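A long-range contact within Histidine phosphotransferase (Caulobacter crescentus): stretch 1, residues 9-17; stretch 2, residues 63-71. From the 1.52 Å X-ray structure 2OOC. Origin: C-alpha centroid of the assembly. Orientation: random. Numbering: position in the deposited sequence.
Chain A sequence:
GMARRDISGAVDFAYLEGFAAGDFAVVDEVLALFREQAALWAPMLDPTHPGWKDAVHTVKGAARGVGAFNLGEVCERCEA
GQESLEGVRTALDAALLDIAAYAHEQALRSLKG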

# COMPACT_ATOMS: atom_id res chain seq x y z
N GLY A 9 7.10 10.96 1.63
CA GLY A 9 5.70 10.46 1.51
C GLY A 9 5.58 9.31 0.52
O GLY A 9 5.69 9.51 -0.67
N ALA A 10 5.37 8.10 1.01
CA ALA A 10 5.08 6.94 0.13
C ALA A 10 3.68 7.02 -0.48
O ALA A 10 3.43 6.50 -1.61
N VAL A 11 2.74 7.60 0.26
CA VAL A 11 1.33 7.59 -0.14
C VAL A 11 0.82 8.99 -0.39
O VAL A 11 1.02 9.87 0.41
N ASP A 12 0.15 9.17 -1.54
CA ASP A 12 -0.44 10.43 -1.89
C ASP A 12 -1.79 10.51 -1.25
O ASP A 12 -2.79 10.02 -1.85
N PHE A 13 -1.90 11.07 -0.05
CA PHE A 13 -3.16 11.00 0.65
C PHE A 13 -4.21 11.92 0.02
O PHE A 13 -5.42 11.73 0.19
N ALA A 14 -3.75 12.90 -0.77
CA ALA A 14 -4.71 13.73 -1.52
C ALA A 14 -5.51 12.87 -2.51
O ALA A 14 -6.73 13.04 -2.71
N TYR A 15 -4.83 11.92 -3.15
CA TYR A 15 -5.47 10.99 -4.08
C TYR A 15 -6.54 10.17 -3.39
O TYR A 15 -7.69 10.09 -3.80
N LEU A 16 -6.15 9.63 -2.23
CA LEU A 16 -7.11 8.82 -1.49
C LEU A 16 -8.30 9.64 -0.96
O LEU A 16 -9.46 9.24 -1.07
N GLU A 17 -8.02 10.85 -0.47
CA GLU A 17 -9.08 11.69 -0.01
C GLU A 17 -9.98 12.06 -1.16
O GLU A 17 -11.20 12.16 -1.05
N ALA A 63 -1.96 -0.91 -4.44
CA ALA A 63 -1.16 0.30 -4.28
C ALA A 63 -1.69 1.48 -5.12
O ALA A 63 -1.86 2.63 -4.65
N ARG A 64 -1.91 1.19 -6.38
CA ARG A 64 -2.38 2.24 -7.30
C ARG A 64 -3.79 2.66 -6.92
O ARG A 64 -4.17 3.81 -7.15
N GLY A 65 -4.52 1.78 -6.26
CA GLY A 65 -5.87 2.04 -5.85
C GLY A 65 -5.95 3.07 -4.76
O GLY A 65 -6.88 3.85 -4.70
N VAL A 66 -4.98 3.05 -3.85
CA VAL A 66 -4.94 3.94 -2.69
C VAL A 66 -3.98 5.12 -2.75
O VAL A 66 -3.91 5.91 -1.80
N GLY A 67 -3.24 5.30 -3.84
CA GLY A 67 -2.33 6.40 -3.92
C GLY A 67 -0.90 6.07 -3.54
O GLY A 67 -0.12 6.98 -3.43
N ALA A 68 -0.53 4.81 -3.37
CA ALA A 68 0.86 4.39 -3.07
C ALA A 68 1.53 4.19 -4.40
O ALA A 68 1.84 3.06 -4.82
N PHE A 69 1.75 5.30 -5.09
CA PHE A 69 2.19 5.24 -6.50
C PHE A 69 3.60 4.72 -6.64
O PHE A 69 3.86 3.98 -7.58
N ASN A 70 4.49 5.11 -5.72
CA ASN A 70 5.85 4.58 -5.77
C ASN A 70 5.87 3.04 -5.64
O ASN A 70 6.53 2.36 -6.39
N LEU A 71 5.07 2.50 -4.70
CA LEU A 71 4.97 1.06 -4.55
C LEU A 71 4.47 0.41 -5.82
O LEU A 71 4.94 -0.61 -6.28

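Stretch 1 meets the turn between two helices of stretch 2, and backbone groups do much of the polar work. Gly9 lies beyond the contact. At Ala10 the small methyl points sideways and stays out of reach, leaving the carbonyl as the useful group: Ala10 O accepts from water 1 at 2.7 Å and from water 2 at 2.5 Å. Water 1 in turn accepts from Leu71 N at 2.9 Å and water 2 from Asn70 N at 2.9 Å, so amides of a helix's first turn, short of backbone acceptors, are served through solvent.

Val11, a t rotamer, is buried, and its apolar branches suit the site: CG2 packs 4.1 Å from the methyl Ala68 CB, and CG1 lies 3.8 Å from Val66 O. Asp12 anchors the join: its N donates to Gly67 O at 2.9 Å, almost perfectly straight at 178°. Its CA-to-CB bond points toward stretch 2, but the carboxylate (chi1 t) caps its own helix, OD1 accepting weakly from Ala14 N (3.2 Å) and Tyr15 N (3.4 Å), while CB rests 4.2 Å from Phe69 CD2. Gly67 has positive phi, and a CB there would fall 2.8 Å from Asp12 O, so glycine fits this tight approach.

Phe13 points away, and Ala14 is out of reach. Tyr15, t with chi2 near -83°, points toward stretch 2 and offers a ring face to the edge of Phe69 (chi1 m): Tyr15 CD2 to Phe69 CZ is 3.6 Å, with the planes at 88°. Gly65 O approaches the tyrosine's edge, 3.6 Å from Tyr15 CE1. The phenol suits this border, since Tyr15 OH reaches water 3 and water 4, each at 2.7 Å; these waters donate to Gly65 O (3.1 Å) and Arg64 O (2.9 Å), respectively. Leu16, t then p, is apolar, as suits its buried site, its CB 3.6 Å from Val66 O.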

# COMPACT_ATOMS: atom_id res chain seq x y z
CB ALA A 10 5.24 5.61 0.96
CB VAL A 11 0.49 6.89 0.90
CG1 VAL A 11 -0.97 6.80 0.52
CG2 VAL A 11 1.00 5.48 1.11
CB ASP A 12 -0.58 10.51 -3.43
CG ASP A 12 -0.88 11.88 -3.89
OD1 ASP A 12 -1.52 12.63 -3.11
OD2 ASP A 12 -0.50 12.19 -5.05
CB PHE A 13 -2.99 11.25 2.18
CG PHE A 13 -2.36 10.10 2.89
CD1 PHE A 13 -3.05 8.92 3.07
CD2 PHE A 13 -1.09 10.18 3.32
CE1 PHE A 13 -2.43 7.82 3.74
CE2 PHE A 13 -0.51 9.10 3.96
CZ PHE A 13 -1.15 7.95 4.16
CB ALA A 14 -3.97 14.81 -2.24
CB TYR A 15 -4.42 10.10 -4.77
CG TYR A 15 -5.01 9.14 -5.76
CD1 TYR A 15 -5.55 7.93 -5.33
CD2 TYR A 15 -5.08 9.45 -7.12
CE1 TYR A 15 -6.15 7.07 -6.22
CE2 TYR A 15 -5.67 8.58 -8.02
CZ TYR A 15 -6.19 7.39 -7.54
OH TYR A 15 -6.72 6.56 -8.49
CB LEU A 16 -6.39 8.14 -0.33
CG LEU A 16 -7.32 7.14 0.37
CD1 LEU A 16 -8.05 6.20 -0.61
CD2 LEU A 16 -6.47 6.40 1.37
CB GLU A 17 -8.48 12.94 0.69
CG GLU A 17 -7.79 12.58 1.98
CD GLU A 17 -6.85 13.62 2.52
OE1 GLU A 17 -6.64 14.64 1.81
OE2 GLU A 17 -6.31 13.37 3.64
CB ALA A 63 0.35 0.04 -4.63
CB ARG A 64 -2.24 1.75 -8.75
CG ARG A 64 -0.80 1.76 -9.17
CD ARG A 64 -0.55 1.11 -10.49
NE ARG A 64 0.81 1.32 -10.94
CZ ARG A 64 1.27 0.70 -12.03
NH1 ARG A 64 0.49 -0.16 -12.68
NH2 ARG A 64 2.49 0.94 -12.46
CB VAL A 66 -4.67 3.14 -1.44
CG1 VAL A 66 -5.67 1.97 -1.39
CG2 VAL A 66 -3.16 2.70 -1.27
CB ALA A 68 0.90 3.10 -2.24
CB PHE A 69 1.97 6.58 -7.22
CG PHE A 69 0.52 6.89 -7.39
CD1 PHE A 69 -0.29 6.00 -8.06
CD2 PHE A 69 -0.05 8.01 -6.80
CE1 PHE A 69 -1.66 6.22 -8.20
CE2 PHE A 69 -1.42 8.23 -6.95
CZ PHE A 69 -2.20 7.34 -7.62
CB ASN A 70 6.71 5.18 -4.69
CG ASN A 70 8.12 4.49 -4.60
OD1 ASN A 70 8.95 4.62 -5.54
ND2 ASN A 70 8.36 3.72 -3.51
CB LEU A 71 4.09 0.75 -3.36
CG LEU A 71 3.61 -0.68 -3.17
CD1 LEU A 71 4.84 -1.59 -2.99
CD2 LEU A 71 2.68 -0.83 -1.94
O HOH W 1 4.15 3.99 -2.38
O HOH W 2 4.04 7.33 -3.94
O HOH W 3 -8.11 4.44 -7.52
O HOH W 4 -4.88 5.01 -9.67